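Local coordinates for protein chitinase (Pyrococcus furiosus, PDB 2CWR) that probably hydrolyses chitin, the portion in the crystal being its chitin-binding domain, which recognises the polysaccharide, at residues Val39-Trp53 against Gly80-Ile94. Numbering follows the deposited sequence.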
ATOM      1  N   VAL A  39      -2.458   5.078  -1.830  1.00 11.91           N
ATOM      2  CA  VAL A  39      -2.662   4.078  -0.786  1.00  8.94           C
ATOM      3  C   VAL A  39      -1.784   4.506   0.380  1.00 13.33           C
ATOM      4  O   VAL A  39      -0.562   4.598   0.247  1.00 11.36           O
ATOM      5  CB  VAL A  39      -2.276   2.653  -1.253  1.00  8.49           C
ATOM      6  CG1 VAL A  39      -2.320   1.687  -0.075  1.00 11.98           C
ATOM      7  CG2 VAL A  39      -3.250   2.182  -2.329  1.00 11.95           C
ATOM      8  N   LYS A  40      -2.416   4.809   1.510  1.00  9.99           N
ATOM      9  CA  LYS A  40      -1.685   5.248   2.690  1.00 10.29           C
ATOM     10  C   LYS A  40      -1.467   4.081   3.631  1.00 10.61           C
ATOM     11  O   LYS A  40      -2.393   3.337   3.945  1.00 12.78           O
ATOM     12  CB  LYS A  40      -2.452   6.365   3.406  1.00 14.22           C
ATOM     13  CG  LYS A  40      -2.609   7.624   2.565  1.00 23.86           C
ATOM     14  CD  LYS A  40      -3.253   8.753   3.354  1.00 32.59           C
ATOM     15  CE  LYS A  40      -3.239  10.049   2.552  1.00 37.45           C
ATOM     16  NZ  LYS A  40      -3.807  11.188   3.326  1.00 43.42           N
ATOM     17  N   VAL A  41      -0.232   3.930   4.085  1.00  8.79           N
ATOM     18  CA  VAL A  41       0.123   2.839   4.973  1.00 11.33           C
ATOM     19  C   VAL A  41       0.681   3.353   6.291  1.00 16.55           C
ATOM     20  O   VAL A  41       1.655   4.099   6.305  1.00 16.75           O
ATOM     21  CB  VAL A  41       1.180   1.921   4.318  1.00 10.50           C
ATOM     22  CG1 VAL A  41       1.639   0.859   5.304  1.00 13.91           C
ATOM     23  CG2 VAL A  41       0.599   1.264   3.066  1.00 12.10           C
ATOM     24  N   LYS A  42       0.050   2.964   7.395  1.00 13.27           N
ATOM     25  CA  LYS A  42       0.531   3.372   8.709  1.00 15.93           C
ATOM     26  C   LYS A  42       1.365   2.210   9.220  1.00 14.30           C
ATOM     27  O   LYS A  42       0.851   1.110   9.430  1.00 13.23           O
ATOM     28  CB  LYS A  42      -0.632   3.650   9.666  1.00 18.73           C
ATOM     29  CG  LYS A  42      -0.189   4.236  11.007  1.00 24.77           C
ATOM     30  CD  LYS A  42      -1.363   4.486  11.935  1.00 31.53           C
ATOM     31  CE  LYS A  42      -0.933   5.262  13.177  1.00 37.01           C
ATOM     32  NZ  LYS A  42       0.165   4.583  13.924  1.00 32.34           N
ATOM     33  N   LEU A  43       2.657   2.459   9.399  1.00 14.21           N
ATOM     34  CA  LEU A  43       3.589   1.438   9.853  1.00 14.84           C
ATOM     35  C   LEU A  43       3.539   1.226  11.360  1.00 15.02           C
ATOM     36  O   LEU A  43       3.215   2.141  12.117  1.00 16.08           O
ATOM     37  CB  LEU A  43       5.012   1.827   9.449  1.00 19.59           C
ATOM     38  CG  LEU A  43       5.254   2.016   7.950  1.00 17.05           C
ATOM     39  CD1 LEU A  43       6.595   2.696   7.722  1.00 23.27           C
ATOM     40  CD2 LEU A  43       5.197   0.665   7.260  1.00 18.90           C
ATOM     41  N   ALA A  44       3.856   0.011  11.788  1.00 14.86           N
ATOM     42  CA  ALA A  44       3.882  -0.300  13.210  1.00 17.79           C
ATOM     43  C   ALA A  44       5.141   0.351  13.771  1.00 16.74           C
ATOM     44  O   ALA A  44       6.045   0.721  13.019  1.00 14.85           O
ATOM     45  CB  ALA A  44       3.934  -1.803  13.423  1.00 16.66           C
ATOM     46  N   PRO A  45       5.221   0.500  15.101  1.00 14.10           N
ATOM     47  CA  PRO A  45       6.399   1.115  15.719  1.00 15.80           C
ATOM     48  C   PRO A  45       7.697   0.437  15.286  1.00 16.06           C
ATOM     49  O   PRO A  45       7.792  -0.792  15.279  1.00 16.86           O
ATOM     50  CB  PRO A  45       6.130   0.941  17.213  1.00 16.02           C
ATOM     51  CG  PRO A  45       4.645   1.006  17.294  1.00 21.59           C
ATOM     52  CD  PRO A  45       4.223   0.142  16.125  1.00 18.42           C
ATOM     53  N   GLY A  46       8.686   1.244  14.909  1.00 15.40           N
ATOM     54  CA  GLY A  46       9.973   0.709  14.499  1.00 16.57           C
ATOM     55  C   GLY A  46      10.036   0.000  13.157  1.00 17.17           C
ATOM     56  O   GLY A  46      11.075  -0.557  12.798  1.00 16.57           O
ATOM     57  N   ALA A  47       8.938   0.018  12.409  1.00 14.99           N
ATOM     58  CA  ALA A  47       8.902  -0.643  11.107  1.00 16.28           C
ATOM     59  C   ALA A  47       9.247   0.318   9.971  1.00 14.51           C
ATOM     60  O   ALA A  47       8.928   1.504  10.029  1.00 17.51           O
ATOM     61  CB  ALA A  47       7.524  -1.253  10.875  1.00 14.73           C
ATOM     62  N   THR A  48       9.903  -0.208   8.942  1.00 15.35           N
ATOM     63  CA  THR A  48      10.287   0.585   7.776  1.00 17.05           C
ATOM     64  C   THR A  48      10.135  -0.250   6.507  1.00 15.15           C
ATOM     65  O   THR A  48      10.198  -1.480   6.553  1.00 15.81           O
ATOM     66  CB  THR A  48      11.753   1.044   7.867  1.00 15.00           C
ATOM     67  OG1 THR A  48      12.607  -0.103   7.910  1.00 24.90           O
ATOM     68  CG2 THR A  48      11.973   1.892   9.110  1.00 24.58           C
ATOM     69  N   VAL A  49       9.946   0.421   5.371  1.00 16.07           N
ATOM     70  CA  VAL A  49       9.790  -0.272   4.094  1.00 13.47           C
ATOM     71  C   VAL A  49      11.150  -0.610   3.483  1.00 16.12           C
ATOM     72  O   VAL A  49      11.973   0.275   3.244  1.00 18.12           O
ATOM     73  CB  VAL A  49       8.981   0.587   3.097  1.00 12.90           C
ATOM     74  CG1 VAL A  49       8.865  -0.134   1.751  1.00 10.54           C
ATOM     75  CG2 VAL A  49       7.599   0.869   3.667  1.00 14.83           C
ATOM     76  N   GLY A  50      11.376  -1.899   3.240  1.00 13.41           N
ATOM     77  CA  GLY A  50      12.632  -2.358   2.673  1.00 17.17           C
ATOM     78  C   GLY A  50      12.724  -2.254   1.160  1.00 17.95           C
ATOM     79  O   GLY A  50      13.789  -1.968   0.620  1.00 19.37           O
ATOM     80  N   SER A  51      11.615  -2.510   0.474  1.00 12.89           N
ATOM     81  CA  SER A  51      11.577  -2.424  -0.979  1.00 12.31           C
ATOM     82  C   SER A  51      10.123  -2.380  -1.417  1.00 10.09           C
ATOM     83  O   SER A  51       9.217  -2.640  -0.619  1.00 11.33           O
ATOM     84  CB  SER A  51      12.275  -3.632  -1.620  1.00 11.95           C
ATOM     85  OG  SER A  51      11.613  -4.845  -1.306  1.00 13.11           O
ATOM     86  N   PHE A  52       9.902  -2.040  -2.681  1.00  9.50           N
ATOM     87  CA  PHE A  52       8.550  -1.966  -3.220  1.00 10.67           C
ATOM     88  C   PHE A  52       8.609  -2.064  -4.740  1.00 10.79           C
ATOM     89  O   PHE A  52       9.685  -1.953  -5.339  1.00 13.20           O
ATOM     90  CB  PHE A  52       7.875  -0.652  -2.800  1.00 10.49           C
ATOM     91  CG  PHE A  52       8.634   0.578  -3.212  1.00  9.53           C
ATOM     92  CD1 PHE A  52       9.755   0.994  -2.497  1.00 10.42           C
ATOM     93  CD2 PHE A  52       8.261   1.291  -4.350  1.00  8.95           C
ATOM     94  CE1 PHE A  52      10.499   2.100  -2.912  1.00 12.26           C
ATOM     95  CE2 PHE A  52       8.999   2.395  -4.773  1.00 11.90           C
ATOM     96  CZ  PHE A  52      10.121   2.799  -4.051  1.00 11.79           C
ATOM     97  N   TRP A  53       7.456  -2.281  -5.362  1.00 10.54           N
ATOM     98  CA  TRP A  53       7.394  -2.398  -6.814  1.00 11.56           C
ATOM     99  C   TRP A  53       6.045  -1.977  -7.377  1.00 10.66           C
ATOM    100  O   TRP A  53       5.022  -2.029  -6.683  1.00 10.22           O
ATOM    101  CB  TRP A  53       7.704  -3.845  -7.226  1.00 10.11           C
ATOM    102  CG  TRP A  53       6.849  -4.867  -6.526  1.00 12.08           C
ATOM    103  CD1 TRP A  53       5.631  -5.343  -6.931  1.00 12.11           C
ATOM    104  CD2 TRP A  53       7.136  -5.512  -5.281  1.00 10.89           C
ATOM    105  NE1 TRP A  53       5.146  -6.244  -6.012  1.00 11.38           N
ATOM    106  CE2 TRP A  53       6.050  -6.367  -4.991  1.00 10.35           C
ATOM    107  CE3 TRP A  53       8.209  -5.449  -4.381  1.00 12.73           C
ATOM    108  CZ2 TRP A  53       6.003  -7.154  -3.834  1.00 12.73           C
ATOM    109  CZ3 TRP A  53       8.162  -6.232  -3.230  1.00 14.14           C
ATOM    110  CH2 TRP A  53       7.064  -7.073  -2.969  1.00 12.48           C
ATOM    111  N   GLY A  80       3.247  -3.931  -4.628  1.00  7.96           N
ATOM    112  CA  GLY A  80       3.579  -4.556  -3.367  1.00  7.00           C
ATOM    113  C   GLY A  80       4.790  -3.948  -2.704  1.00  7.35           C
ATOM    114  O   GLY A  80       5.509  -3.147  -3.300  1.00  8.64           O
ATOM    115  N   PHE A  81       5.014  -4.340  -1.458  1.00  8.42           N
ATOM    116  CA  PHE A  81       6.145  -3.829  -0.706  1.00  9.20           C
ATOM    117  C   PHE A  81       6.477  -4.764   0.438  1.00  9.15           C
ATOM    118  O   PHE A  81       5.665  -5.603   0.832  1.00 10.25           O
ATOM    119  CB  PHE A  81       5.839  -2.418  -0.180  1.00  8.83           C
ATOM    120  CG  PHE A  81       4.589  -2.328   0.655  1.00  8.61           C
ATOM    121  CD1 PHE A  81       4.657  -2.379   2.044  1.00  9.12           C
ATOM    122  CD2 PHE A  81       3.339  -2.187   0.052  1.00 10.38           C
ATOM    123  CE1 PHE A  81       3.503  -2.290   2.821  1.00 11.28           C
ATOM    124  CE2 PHE A  81       2.180  -2.097   0.822  1.00  7.51           C
ATOM    125  CZ  PHE A  81       2.264  -2.148   2.210  1.00 10.78           C
ATOM    126  N   ILE A  82       7.692  -4.623   0.950  1.00 10.04           N
ATOM    127  CA  ILE A  82       8.162  -5.440   2.056  1.00 12.96           C
ATOM    128  C   ILE A  82       8.443  -4.507   3.221  1.00 11.66           C
ATOM    129  O   ILE A  82       9.018  -3.432   3.044  1.00 13.64           O
ATOM    130  CB  ILE A  82       9.446  -6.206   1.659  1.00 16.03           C
ATOM    131  CG1 ILE A  82       9.092  -7.284   0.626  1.00 18.53           C
ATOM    132  CG2 ILE A  82      10.109  -6.806   2.895  1.00 15.72           C
ATOM    133  CD1 ILE A  82      10.284  -8.071   0.113  1.00 25.22           C
ATOM    134  N   VAL A  83       8.010  -4.908   4.408  1.00 13.43           N
ATOM    135  CA  VAL A  83       8.213  -4.095   5.594  1.00 14.43           C
ATOM    136  C   VAL A  83       9.040  -4.865   6.605  1.00 13.35           C
ATOM    137  O   VAL A  83       8.758  -6.029   6.897  1.00 14.96           O
ATOM    138  CB  VAL A  83       6.864  -3.707   6.249  1.00 13.36           C
ATOM    139  CG1 VAL A  83       7.109  -2.843   7.478  1.00 11.36           C
ATOM    140  CG2 VAL A  83       5.996  -2.957   5.252  1.00 14.71           C
ATOM    141  N   ASN A  84      10.069  -4.213   7.127  1.00 12.72           N
ATOM    142  CA  ASN A  84      10.935  -4.826   8.123  1.00 16.15           C
ATOM    143  C   ASN A  84      10.647  -4.152   9.452  1.00 16.93           C
ATOM    144  O   ASN A  84      10.361  -2.959   9.499  1.00 18.20           O
ATOM    145  CB  ASN A  84      12.405  -4.625   7.747  1.00 17.42           C
ATOM    146  CG  ASN A  84      12.757  -5.253   6.411  1.00 18.44           C
ATOM    147  OD1 ASN A  84      13.194  -4.564   5.484  1.00 24.15           O
ATOM    148  ND2 ASN A  84      12.574  -6.564   6.302  1.00 17.27           N
ATOM    149  N   GLY A  85      10.712  -4.914  10.537  1.00 17.07           N
ATOM    150  CA  GLY A  85      10.450  -4.319  11.830  1.00 17.72           C
ATOM    151  C   GLY A  85      10.346  -5.324  12.954  1.00 15.57           C
ATOM    152  O   GLY A  85      10.707  -6.490  12.791  1.00 15.87           O
ATOM    153  N   PRO A  86       9.844  -4.889  14.116  1.00 17.13           N
ATOM    154  CA  PRO A  86       9.687  -5.755  15.290  1.00 15.26           C
ATOM    155  C   PRO A  86       8.739  -6.917  15.016  1.00 18.10           C
ATOM    156  O   PRO A  86       7.838  -6.807  14.186  1.00 17.02           O
ATOM    157  CB  PRO A  86       9.118  -4.808  16.345  1.00 15.69           C
ATOM    158  CG  PRO A  86       9.615  -3.458  15.917  1.00 18.85           C
ATOM    159  CD  PRO A  86       9.423  -3.513  14.423  1.00 18.02           C
ATOM    160  N   GLN A  87       8.952  -8.029  15.713  1.00 16.79           N
ATOM    161  CA  GLN A  87       8.084  -9.193  15.569  1.00 17.48           C
ATOM    162  C   GLN A  87       6.662  -8.718  15.864  1.00 16.76           C
ATOM    163  O   GLN A  87       6.450  -7.904  16.763  1.00 18.64           O
ATOM    164  CB  GLN A  87       8.495 -10.279  16.566  1.00 19.56           C
ATOM    165  CG  GLN A  87       7.574 -11.484  16.599  1.00 26.65           C
ATOM    166  CD  GLN A  87       8.004 -12.511  17.626  1.00 28.99           C
ATOM    167  OE1 GLN A  87       9.044 -13.156  17.481  1.00 24.49           O
ATOM    168  NE2 GLN A  87       7.207 -12.662  18.682  1.00 28.98           N
ATOM    169  N   GLY A  88       5.697  -9.228  15.107  1.00 15.42           N
ATOM    170  CA  GLY A  88       4.314  -8.815  15.274  1.00 14.83           C
ATOM    171  C   GLY A  88       3.898  -8.102  13.997  1.00 13.80           C
ATOM    172  O   GLY A  88       4.724  -7.934  13.100  1.00 17.69           O
ATOM    173  N   ASP A  89       2.640  -7.679  13.900  1.00 16.72           N
ATOM    174  CA  ASP A  89       2.176  -6.993  12.693  1.00 14.63           C
ATOM    175  C   ASP A  89       3.080  -5.811  12.358  1.00 19.92           C
ATOM    176  O   ASP A  89       3.340  -4.957  13.208  1.00 17.10           O
ATOM    177  CB  ASP A  89       0.737  -6.504  12.867  1.00 16.35           C
ATOM    178  CG  ASP A  89      -0.247  -7.643  13.030  1.00 28.68           C
ATOM    179  OD1 ASP A  89      -0.012  -8.718  12.439  1.00 27.40           O
ATOM    180  OD2 ASP A  89      -1.260  -7.460  13.736  1.00 35.97           O
ATOM    181  N   LYS A  90       3.550  -5.772  11.113  1.00 18.08           N
ATOM    182  CA  LYS A  90       4.443  -4.716  10.643  1.00 17.42           C
ATOM    183  C   LYS A  90       3.681  -3.473  10.200  1.00 15.04           C
ATOM    184  O   LYS A  90       4.239  -2.376  10.147  1.00 14.32           O
ATOM    185  CB  LYS A  90       5.279  -5.231   9.466  1.00 16.14           C
ATOM    186  CG  LYS A  90       6.037  -6.517   9.748  1.00 19.21           C
ATOM    187  CD  LYS A  90       7.122  -6.301  10.788  1.00 17.64           C
ATOM    188  CE  LYS A  90       7.874  -7.592  11.081  1.00 18.58           C
ATOM    189  NZ  LYS A  90       6.985  -8.636  11.662  1.00 18.78           N
ATOM    190  N   VAL A  91       2.407  -3.658   9.870  1.00 15.80           N
ATOM    191  CA  VAL A  91       1.560  -2.566   9.408  1.00 15.97           C
ATOM    192  C   VAL A  91       0.281  -2.493  10.232  1.00 18.04           C
ATOM    193  O   VAL A  91      -0.292  -3.520  10.592  1.00 18.83           O
ATOM    194  CB  VAL A  91       1.208  -2.763   7.914  1.00 17.28           C
ATOM    195  CG1 VAL A  91       0.196  -1.731   7.467  1.00 14.07           C
ATOM    196  CG2 VAL A  91       2.473  -2.666   7.075  1.00 13.58           C
ATOM    197  N   GLU A  92      -0.163  -1.276  10.530  1.00 15.96           N
ATOM    198  CA  GLU A  92      -1.371  -1.081  11.325  1.00 18.19           C
ATOM    199  C   GLU A  92      -2.576  -0.754  10.461  1.00 15.75           C
ATOM    200  O   GLU A  92      -3.713  -1.077  10.815  1.00 16.65           O
ATOM    201  CB  GLU A  92      -1.160   0.045  12.339  1.00 20.16           C
ATOM    202  CG  GLU A  92       0.107  -0.100  13.160  1.00 19.99           C
ATOM    203  CD  GLU A  92       0.200   0.923  14.268  1.00 26.75           C
ATOM    204  OE1 GLU A  92      -0.493   1.961  14.177  1.00 26.64           O
ATOM    205  OE2 GLU A  92       0.973   0.695  15.221  1.00 25.55           O
ATOM    206  N   GLU A  93      -2.329  -0.111   9.326  1.00 15.59           N
ATOM    207  CA  GLU A  93      -3.419   0.262   8.440  1.00 15.26           C
ATOM    208  C   GLU A  93      -2.970   0.441   6.996  1.00 14.51           C
ATOM    209  O   GLU A  93      -1.878   0.939   6.730  1.00 13.39           O
ATOM    210  CB  GLU A  93      -4.062   1.560   8.934  1.00 18.67           C
ATOM    211  CG  GLU A  93      -5.250   2.022   8.109  1.00 32.23           C
ATOM    212  CD  GLU A  93      -5.833   3.333   8.605  1.00 43.69           C
ATOM    213  OE1 GLU A  93      -6.245   3.394   9.784  1.00 49.83           O
ATOM    214  OE2 GLU A  93      -5.881   4.302   7.815  1.00 39.70           O
ATOM    215  N   ILE A  94      -3.825   0.018   6.073  1.00 10.40           N
ATOM    216  CA  ILE A  94      -3.565   0.157   4.643  1.00 10.35           C
ATOM    217  C   ILE A  94      -4.875   0.686   4.089  1.00 14.65           C
ATOM    218  O   ILE A  94      -5.887  -0.024   4.067  1.00 14.02           O
ATOM    219  CB  ILE A  94      -3.217  -1.189   3.987  1.00 12.02           C
ATOM    220  CG1 ILE A  94      -1.938  -1.753   4.617  1.00 15.56           C
ATOM    221  CG2 ILE A  94      -3.021  -0.988   2.488  1.00 13.82           C
ATOM    222  CD1 ILE A  94      -1.540  -3.132   4.095  1.00 17.16           C
TER
HETATM  223  O   HOH W   1      -3.536   4.498   6.456  1.00 37.74           O
HETATM  224  O   HOH W   2       2.748   3.210  14.929  1.00 35.66           O
HETATM  225  O   HOH W   3      12.879  -0.806  10.605  1.00 24.38           O
HETATM  226  O   HOH W   4      13.757  -1.842   6.256  1.00 24.22           O
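W53 lies flat over the backbone of G80, whose O sits 3.5 Å above the centre of the indole plane, with F81 N over the same face nearer the rim. With CG between its own N and carbonyl carbon (chi1 53°), the ring folds back over the neighbouring strand, and its CZ3 edge meets I82 CG1 at 4.1 Å. Replacing W53 by alanine would probably uncover the G80 backbone and deprive I82 of its aromatic neighbour.

Backbone bonds form two antiparallel ladders. In one, T48 N donates to N84 O and N84 N to T48 O, both at 2.8 Å; in the other, K42 O receives E92 N at 2.8 Å and, weakly, E93 N, making a classic beta bulge.

The bulge also brings E92 to K42: NZ reaches OE1 at 2.7 Å, from above the carboxylate plane, in a salt bridge.

Apolar side chains fill the space between the ladders. V41 CG2 meets F81 CZ at 3.9 Å from the opposite direction, and L43 CD2 reaches V83 CG1 at 4.0 Å. F81 also stacks on F66.

Two antiparallel sheets thus face each other across an apolar interior, the beta-sandwich typical of carbohydrate-binding modules, linked here by the 44-47 and 85-90 loops.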